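Local coordinates for protein ribokinase (Thermotoga maritima, PDB 1VM7) that probably catalyses the magnesium-dependent transfer of phosphate from ATP to the O-5 of D-ribose, giving D-ribose 5-phosphate, at residues C69-I75 with G92-Y96; G164-P170 with Y183-P189. One frame throughout, in Å; residues are numbered along the deposited sequence.

Interaction 1: residues C69-I75 with G92-Y96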
ATOM      1  N   CYS A  69     -24.407  10.365  11.601  1.00 33.90           N
ATOM      2  CA  CYS A  69     -23.994   9.337  12.545  1.00 34.00           C
ATOM      3  C   CYS A  69     -22.847   9.806  13.424  1.00 33.95           C
ATOM      4  O   CYS A  69     -21.906  10.417  12.950  1.00 34.66           O
ATOM      5  CB  CYS A  69     -23.608   8.056  11.819  1.00 34.15           C
ATOM      6  SG  CYS A  69     -23.327   6.563  12.902  1.00 34.84           S
ATOM      7  N   ARG A  70     -22.953   9.546  14.717  1.00 34.39           N
ATOM      8  CA  ARG A  70     -21.856   9.764  15.642  1.00 34.42           C
ATOM      9  C   ARG A  70     -20.938   8.555  15.545  1.00 34.40           C
ATOM     10  O   ARG A  70     -21.361   7.401  15.668  1.00 33.69           O
ATOM     11  CB  ARG A  70     -22.374   9.961  17.051  1.00 34.66           C
ATOM     12  CG  ARG A  70     -23.287  11.147  17.126  1.00 36.66           C
ATOM     13  CD  ARG A  70     -23.902  11.334  18.468  1.00 39.56           C
ATOM     14  NE  ARG A  70     -24.776  12.508  18.446  1.00 40.31           N
ATOM     15  CZ  ARG A  70     -25.048  13.274  19.501  1.00 41.84           C
ATOM     16  NH1 ARG A  70     -24.517  13.026  20.696  1.00 41.52           N
ATOM     17  NH2 ARG A  70     -25.866  14.313  19.352  1.00 42.41           N
ATOM     18  N   PHE A  71     -19.680   8.820  15.263  1.00 33.80           N
ATOM     19  CA  PHE A  71     -18.762   7.767  14.941  1.00 33.31           C
ATOM     20  C   PHE A  71     -17.456   8.122  15.582  1.00 34.13           C
ATOM     21  O   PHE A  71     -16.748   9.015  15.093  1.00 34.67           O
ATOM     22  CB  PHE A  71     -18.616   7.645  13.428  1.00 32.76           C
ATOM     23  CG  PHE A  71     -17.593   6.632  12.970  1.00 32.38           C
ATOM     24  CD1 PHE A  71     -17.329   5.457  13.712  1.00 31.05           C
ATOM     25  CD2 PHE A  71     -16.941   6.812  11.749  1.00 31.70           C
ATOM     26  CE1 PHE A  71     -16.421   4.530  13.288  1.00 29.14           C
ATOM     27  CE2 PHE A  71     -16.007   5.856  11.292  1.00 32.01           C
ATOM     28  CZ  PHE A  71     -15.757   4.711  12.084  1.00 32.01           C
ATOM     29  N   VAL A  72     -17.182   7.492  16.730  1.00 34.15           N
ATOM     30  CA  VAL A  72     -15.904   7.680  17.406  1.00 34.07           C
ATOM     31  C   VAL A  72     -14.932   6.736  16.744  1.00 33.64           C
ATOM     32  O   VAL A  72     -15.141   5.506  16.683  1.00 32.42           O
ATOM     33  CB  VAL A  72     -15.979   7.483  18.941  1.00 34.28           C
ATOM     34  CG1 VAL A  72     -14.616   7.761  19.587  1.00 34.23           C
ATOM     35  CG2 VAL A  72     -16.999   8.452  19.498  1.00 34.02           C
ATOM     36  N   THR A  73     -13.880   7.338  16.194  1.00 33.02           N
ATOM     37  CA  THR A  73     -12.900   6.577  15.411  1.00 32.68           C
ATOM     38  C   THR A  73     -11.585   7.343  15.433  1.00 32.54           C
ATOM     39  O   THR A  73     -11.570   8.552  15.569  1.00 31.29           O
ATOM     40  CB  THR A  73     -13.344   6.302  13.940  1.00 32.65           C
ATOM     41  OG1 THR A  73     -12.383   5.466  13.286  1.00 33.94           O
ATOM     42  CG2 THR A  73     -13.449   7.581  13.136  1.00 33.03           C
ATOM     43  N   CYS A  74     -10.481   6.618  15.335  1.00 32.45           N
ATOM     44  CA  CYS A  74      -9.186   7.239  15.266  1.00 32.99           C
ATOM     45  C   CYS A  74      -8.643   7.174  13.859  1.00 32.76           C
ATOM     46  O   CYS A  74      -8.548   6.100  13.269  1.00 32.14           O
ATOM     47  CB  CYS A  74      -8.206   6.570  16.221  1.00 33.35           C
ATOM     48  SG  CYS A  74      -8.317   7.257  17.876  1.00 36.84           S
ATOM     49  N   ILE A  75      -8.259   8.335  13.334  1.00 32.28           N
ATOM     50  CA  ILE A  75      -7.629   8.406  12.033  1.00 32.00           C
ATOM     51  C   ILE A  75      -6.378   9.232  12.183  1.00 31.08           C
ATOM     52  O   ILE A  75      -6.131   9.757  13.235  1.00 30.77           O
ATOM     53  CB  ILE A  75      -8.570   8.989  10.963  1.00 32.33           C
ATOM     54  CG1 ILE A  75      -9.019  10.420  11.338  1.00 32.54           C
ATOM     55  CG2 ILE A  75      -9.784   8.063  10.798  1.00 33.61           C
ATOM     56  CD1 ILE A  75     -10.075  10.945  10.504  1.00 32.49           C
ATOM     57  N   GLY A  92     -22.658  13.801   7.364  1.00 32.81           N
ATOM     58  CA  GLY A  92     -23.070  14.214   8.695  1.00 32.58           C
ATOM     59  C   GLY A  92     -22.529  13.308   9.769  1.00 33.09           C
ATOM     60  O   GLY A  92     -23.176  13.116  10.796  1.00 32.98           O
ATOM     61  N   ILE A  93     -21.354  12.713   9.510  1.00 33.65           N
ATOM     62  CA  ILE A  93     -20.683  11.811  10.441  1.00 33.65           C
ATOM     63  C   ILE A  93     -19.604  12.608  11.208  1.00 34.64           C
ATOM     64  O   ILE A  93     -18.691  13.204  10.587  1.00 34.32           O
ATOM     65  CB  ILE A  93     -20.093  10.585   9.733  1.00 33.58           C
ATOM     66  CG1 ILE A  93     -21.192   9.756   9.070  1.00 33.38           C
ATOM     67  CG2 ILE A  93     -19.297   9.672  10.699  1.00 34.32           C
ATOM     68  CD1 ILE A  93     -20.683   8.846   7.937  1.00 33.46           C
ATOM     69  N   THR A  94     -19.784  12.656  12.542  1.00 34.09           N
ATOM     70  CA  THR A  94     -18.957  13.418  13.459  1.00 34.02           C
ATOM     71  C   THR A  94     -18.373  12.507  14.532  1.00 33.82           C
ATOM     72  O   THR A  94     -18.923  11.439  14.795  1.00 34.01           O
ATOM     73  CB  THR A  94     -19.773  14.510  14.152  1.00 33.83           C
ATOM     74  OG1 THR A  94     -20.889  13.944  14.871  1.00 33.50           O
ATOM     75  CG2 THR A  94     -20.287  15.496  13.102  1.00 35.31           C
ATOM     76  N   GLY A  95     -17.279  12.939  15.163  1.00 33.43           N
ATOM     77  CA  GLY A  95     -16.712  12.230  16.327  1.00 33.31           C
ATOM     78  C   GLY A  95     -15.341  11.618  16.108  1.00 33.28           C
ATOM     79  O   GLY A  95     -14.753  11.066  17.032  1.00 32.69           O
ATOM     80  N   TYR A  96     -14.822  11.721  14.886  1.00 33.50           N
ATOM     81  CA  TYR A  96     -13.492  11.206  14.598  1.00 33.21           C
ATOM     82  C   TYR A  96     -12.437  11.970  15.391  1.00 32.48           C
ATOM     83  O   TYR A  96     -12.601  13.143  15.655  1.00 31.61           O
ATOM     84  CB  TYR A  96     -13.156  11.308  13.115  1.00 33.88           C
ATOM     85  CG  TYR A  96     -13.302  12.698  12.543  1.00 34.22           C
ATOM     86  CD1 TYR A  96     -12.282  13.645  12.639  1.00 33.43           C
ATOM     87  CD2 TYR A  96     -14.475  13.048  11.877  1.00 36.54           C
ATOM     88  CE1 TYR A  96     -12.449  14.925  12.082  1.00 34.60           C
ATOM     89  CE2 TYR A  96     -14.653  14.282  11.345  1.00 34.29           C
ATOM     90  CZ  TYR A  96     -13.665  15.213  11.444  1.00 34.84           C
ATOM     91  OH  TYR A  96     -13.944  16.411  10.870  1.00 36.25           O
TER
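Cys69 and Ile93 pair at the start of two parallel strands of a beta-alpha-beta unit. Helix 79-90 makes the crossover between the strands, and Gly92 ends it in a Schellman motif. Cys69 N donates to Gly92 O at 3.1 Å. Thr94 N then donates to Cys69 O, and Phe71 N to Thr94 O at 2.8 Å.

Phe71 packs on Ile93. Its CB meets Ile93 CG2 at 3.5 Å. CG lies anti to the backbone N (chi1 176°), which leads the ring away from the 92-96 segment. Ring atom CD2 still passes Ile93 CG2 at 3.9 Å, and this methyl sits at the ring edge. Thr73 CB lies over one ring face, toward the rim. The side chain also packs against Ala55 and Ala58 of helix 53-65, and Tyr88 meets the ring edge-to-face. Ala55 is a predicted substrate-binding residue.

Near Gly95 the register shifts by one residue: the CA of Val72 is nearest that of Gly95, and the CA of Thr73 nearest that of Tyr96. Thr73 turns OG1 to Ser23 OG and Gly21 O. Its methyl CG2 rests on Tyr96 CB at 3.7 Å. Beside this shift, the Val72 CA-H points almost straight at Gly95 O, with CA 3.6 Å from the oxygen.

Interaction 2: residues G164-P170 with Y183-P189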
ATOM      1  N   GLY A 164     -27.677   2.166  27.164  1.00 36.07           N
ATOM      2  CA  GLY A 164     -28.380   2.139  25.907  1.00 35.43           C
ATOM      3  C   GLY A 164     -28.266   0.759  25.298  1.00 34.84           C
ATOM      4  O   GLY A 164     -27.802  -0.181  25.941  1.00 35.10           O
ATOM      5  N   ILE A 165     -28.707   0.637  24.054  1.00 34.19           N
ATOM      6  CA  ILE A 165     -28.659  -0.630  23.348  1.00 33.99           C
ATOM      7  C   ILE A 165     -27.250  -0.819  22.797  1.00 33.26           C
ATOM      8  O   ILE A 165     -26.723   0.039  22.096  1.00 33.13           O
ATOM      9  CB  ILE A 165     -29.747  -0.698  22.253  1.00 33.90           C
ATOM     10  CG1 ILE A 165     -31.129  -0.669  22.918  1.00 34.44           C
ATOM     11  CG2 ILE A 165     -29.590  -1.940  21.404  1.00 33.04           C
ATOM     12  CD1 ILE A 165     -32.217  -0.186  22.011  1.00 35.70           C
ATOM     13  N   VAL A 166     -26.634  -1.930  23.188  1.00 33.13           N
ATOM     14  CA  VAL A 166     -25.277  -2.270  22.808  1.00 32.42           C
ATOM     15  C   VAL A 166     -25.340  -3.430  21.808  1.00 32.59           C
ATOM     16  O   VAL A 166     -25.846  -4.521  22.133  1.00 31.66           O
ATOM     17  CB  VAL A 166     -24.411  -2.657  24.032  1.00 32.33           C
ATOM     18  CG1 VAL A 166     -22.961  -2.983  23.617  1.00 30.67           C
ATOM     19  CG2 VAL A 166     -24.426  -1.552  25.066  1.00 31.85           C
ATOM     20  N   ILE A 167     -24.849  -3.136  20.594  1.00 32.40           N
ATOM     21  CA  ILE A 167     -24.756  -4.060  19.478  1.00 32.60           C
ATOM     22  C   ILE A 167     -23.271  -4.313  19.220  1.00 33.07           C
ATOM     23  O   ILE A 167     -22.533  -3.375  18.940  1.00 33.20           O
ATOM     24  CB  ILE A 167     -25.372  -3.460  18.203  1.00 32.51           C
ATOM     25  CG1 ILE A 167     -26.859  -3.143  18.436  1.00 32.06           C
ATOM     26  CG2 ILE A 167     -25.167  -4.416  17.037  1.00 32.68           C
ATOM     27  CD1 ILE A 167     -27.514  -2.173  17.445  1.00 32.52           C
ATOM     28  N   PHE A 168     -22.848  -5.578  19.336  1.00 33.10           N
ATOM     29  CA  PHE A 168     -21.444  -5.971  19.149  1.00 32.98           C
ATOM     30  C   PHE A 168     -21.309  -6.978  17.992  1.00 32.92           C
ATOM     31  O   PHE A 168     -21.874  -8.058  18.012  1.00 32.47           O
ATOM     32  CB  PHE A 168     -20.875  -6.540  20.446  1.00 32.32           C
ATOM     33  CG  PHE A 168     -19.498  -7.117  20.310  1.00 32.23           C
ATOM     34  CD1 PHE A 168     -18.464  -6.364  19.817  1.00 32.03           C
ATOM     35  CD2 PHE A 168     -19.240  -8.435  20.690  1.00 31.88           C
ATOM     36  CE1 PHE A 168     -17.204  -6.897  19.699  1.00 32.67           C
ATOM     37  CE2 PHE A 168     -17.986  -8.968  20.582  1.00 31.60           C
ATOM     38  CZ  PHE A 168     -16.960  -8.211  20.082  1.00 32.35           C
ATOM     39  N   ASP A 169     -20.589  -6.555  16.962  1.00 33.15           N
ATOM     40  CA  ASP A 169     -20.287  -7.370  15.809  1.00 33.29           C
ATOM     41  C   ASP A 169     -18.914  -8.003  16.077  1.00 32.89           C
ATOM     42  O   ASP A 169     -17.868  -7.324  16.091  1.00 32.63           O
ATOM     43  CB  ASP A 169     -20.272  -6.475  14.583  1.00 34.11           C
ATOM     44  CG  ASP A 169     -20.310  -7.230  13.276  1.00 36.79           C
ATOM     45  OD1 ASP A 169     -20.736  -8.421  13.286  1.00 39.09           O
ATOM     46  OD2 ASP A 169     -19.945  -6.583  12.234  1.00 39.64           O
ATOM     47  N   PRO A 170     -18.898  -9.311  16.345  1.00 33.13           N
ATOM     48  CA  PRO A 170     -17.657  -9.926  16.801  1.00 33.13           C
ATOM     49  C   PRO A 170     -16.724 -10.210  15.609  1.00 33.30           C
ATOM     50  O   PRO A 170     -16.389 -11.347  15.322  1.00 33.07           O
ATOM     51  CB  PRO A 170     -18.151 -11.197  17.495  1.00 33.46           C
ATOM     52  CG  PRO A 170     -19.388 -11.588  16.663  1.00 33.30           C
ATOM     53  CD  PRO A 170     -20.002 -10.291  16.240  1.00 33.15           C
ATOM     54  N   TYR A 183     -22.859  -7.681  28.834  1.00 32.56           N
ATOM     55  CA  TYR A 183     -23.216  -6.287  28.565  1.00 32.71           C
ATOM     56  C   TYR A 183     -23.912  -6.057  27.223  1.00 32.60           C
ATOM     57  O   TYR A 183     -24.333  -4.938  26.939  1.00 33.23           O
ATOM     58  CB  TYR A 183     -21.971  -5.403  28.657  1.00 32.29           C
ATOM     59  CG  TYR A 183     -21.322  -5.483  30.011  1.00 32.64           C
ATOM     60  CD1 TYR A 183     -22.001  -5.039  31.152  1.00 33.13           C
ATOM     61  CD2 TYR A 183     -20.057  -6.017  30.167  1.00 31.80           C
ATOM     62  CE1 TYR A 183     -21.423  -5.123  32.417  1.00 32.14           C
ATOM     63  CE2 TYR A 183     -19.476  -6.106  31.415  1.00 31.86           C
ATOM     64  CZ  TYR A 183     -20.157  -5.642  32.541  1.00 32.50           C
ATOM     65  OH  TYR A 183     -19.578  -5.749  33.794  1.00 32.87           O
ATOM     66  N   LEU A 184     -24.074  -7.112  26.427  1.00 32.43           N
ATOM     67  CA  LEU A 184     -24.610  -6.984  25.075  1.00 32.11           C
ATOM     68  C   LEU A 184     -26.116  -7.103  25.010  1.00 31.81           C
ATOM     69  O   LEU A 184     -26.704  -7.987  25.621  1.00 31.75           O
ATOM     70  CB  LEU A 184     -24.059  -8.091  24.187  1.00 32.10           C
ATOM     71  CG  LEU A 184     -22.548  -8.180  24.034  1.00 32.61           C
ATOM     72  CD1 LEU A 184     -22.264  -9.107  22.896  1.00 31.67           C
ATOM     73  CD2 LEU A 184     -21.890  -6.784  23.842  1.00 32.20           C
ATOM     74  N   ASP A 185     -26.725  -6.234  24.218  1.00 31.71           N
ATOM     75  CA  ASP A 185     -28.130  -6.365  23.841  1.00 32.05           C
ATOM     76  C   ASP A 185     -28.251  -7.179  22.546  1.00 31.56           C
ATOM     77  O   ASP A 185     -29.168  -7.964  22.378  1.00 31.30           O
ATOM     78  CB  ASP A 185     -28.770  -4.969  23.738  1.00 32.23           C
ATOM     79  CG  ASP A 185     -28.853  -4.284  25.103  1.00 33.73           C
ATOM     80  OD1 ASP A 185     -29.716  -4.678  25.900  1.00 34.99           O
ATOM     81  OD2 ASP A 185     -28.033  -3.398  25.404  1.00 36.87           O
ATOM     82  N   TYR A 186     -27.297  -6.993  21.645  1.00 31.54           N
ATOM     83  CA  TYR A 186     -27.228  -7.756  20.398  1.00 31.29           C
ATOM     84  C   TYR A 186     -25.806  -8.219  20.136  1.00 31.41           C
ATOM     85  O   TYR A 186     -24.847  -7.425  20.208  1.00 31.38           O
ATOM     86  CB  TYR A 186     -27.729  -6.929  19.192  1.00 31.26           C
ATOM     87  CG  TYR A 186     -29.199  -6.637  19.248  1.00 31.33           C
ATOM     88  CD1 TYR A 186     -29.673  -5.510  19.899  1.00 31.02           C
ATOM     89  CD2 TYR A 186     -30.123  -7.508  18.690  1.00 32.26           C
ATOM     90  CE1 TYR A 186     -31.010  -5.244  19.977  1.00 31.11           C
ATOM     91  CE2 TYR A 186     -31.478  -7.256  18.783  1.00 31.63           C
ATOM     92  CZ  TYR A 186     -31.916  -6.111  19.419  1.00 31.69           C
ATOM     93  OH  TYR A 186     -33.268  -5.834  19.527  1.00 31.91           O
ATOM     94  N   LEU A 187     -25.673  -9.517  19.853  1.00 31.90           N
ATOM     95  CA  LEU A 187     -24.434 -10.080  19.330  1.00 31.92           C
ATOM     96  C   LEU A 187     -24.732 -10.537  17.910  1.00 31.91           C
ATOM     97  O   LEU A 187     -25.692 -11.264  17.683  1.00 31.53           O
ATOM     98  CB  LEU A 187     -23.984 -11.272  20.184  1.00 32.15           C
ATOM     99  CG  LEU A 187     -22.636 -11.911  19.823  1.00 30.90           C
ATOM    100  CD1 LEU A 187     -21.517 -11.009  20.231  1.00 31.63           C
ATOM    101  CD2 LEU A 187     -22.477 -13.277  20.460  1.00 32.62           C
ATOM    102  N   THR A 188     -23.915 -10.125  16.953  1.00 32.24           N
ATOM    103  CA  THR A 188     -24.268 -10.310  15.530  1.00 32.87           C
ATOM    104  C   THR A 188     -23.172 -11.049  14.764  1.00 33.07           C
ATOM    105  O   THR A 188     -22.574 -10.498  13.867  1.00 33.90           O
ATOM    106  CB  THR A 188     -24.548  -8.946  14.839  1.00 33.00           C
ATOM    107  OG1 THR A 188     -23.338  -8.178  14.760  1.00 33.23           O
ATOM    108  CG2 THR A 188     -25.600  -8.139  15.613  1.00 33.69           C
ATOM    109  N   PRO A 189     -22.883 -12.299  15.133  1.00 33.54           N
ATOM    110  CA  PRO A 189     -21.831 -13.007  14.425  1.00 33.95           C
ATOM    111  C   PRO A 189     -22.326 -13.509  13.083  1.00 33.79           C
ATOM    112  O   PRO A 189     -23.500 -13.776  12.945  1.00 33.64           O
ATOM    113  CB  PRO A 189     -21.551 -14.207  15.346  1.00 33.54           C
ATOM    114  CG  PRO A 189     -22.896 -14.490  15.923  1.00 33.61           C
ATOM    115  CD  PRO A 189     -23.519 -13.151  16.155  1.00 33.24           C
TER
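Ile165 and Tyr186 lie side by side, with Ile165 CG2 in the plane of the ring at its edge, 3.9 Å from Tyr186 CE1. Val166 turns both its backbone N and its O to the 183-189 segment. Its N donates to Asp185 OD2 at 3.0 Å, on the anti side of the carboxylate. Its O accepts from Asp185 N at 2.8 Å and from Tyr186 N, both in the carbonyl plane. Ile167 begins the short parallel pairing, and its CG1 runs beside Tyr186 CB. Phe168 N donates to Tyr186 O at 2.9 Å. The Phe168 side chain goes to the other face of the sheet, where CB touches Leu184 CD2. CG stands anti to the backbone N (chi1 173°), with the ring alongside Leu187 and CD2 3.5 Å from Leu187 CD1. Asp169 OD1 takes the hydroxyl of Thr188 from above the carboxylate plane, OG1 to OD1 3.0 Å. The same OD1 forms a salt bridge with Lys226, a predicted ATP-binding residue, while Asn261 ND2 holds Thr188 OG1. Pro170 CG closes on Pro189 CB at 3.6 Å. The pair lies within the main sheet between strands 143-146 and 222-226, and helix 256-269 covers the face of Ile167 and Tyr186.

Overall arrangement
Both interactions join neighbouring parallel strands of the same nine-stranded mixed sheet, the central sheet of the ribokinase (PfkB) fold. Their centres are 19 Å apart and their nearest atoms about 11 Å apart, so they do not touch. Strands 17-20 and 143-146 lie between them. Interaction 1 comes first in the chain and includes the outermost strand 93-98. Its strands are linked through helix 79-90, whereas the link within interaction 2 has no helix. Interaction 2 lies deeper, next to strand 222-226. The two contacts thus lie in different parts of one sheet: 69-75 approaches predicted substrate-binding residues, and 164-170 approaches Lys226 and the predicted proton acceptor Asp258.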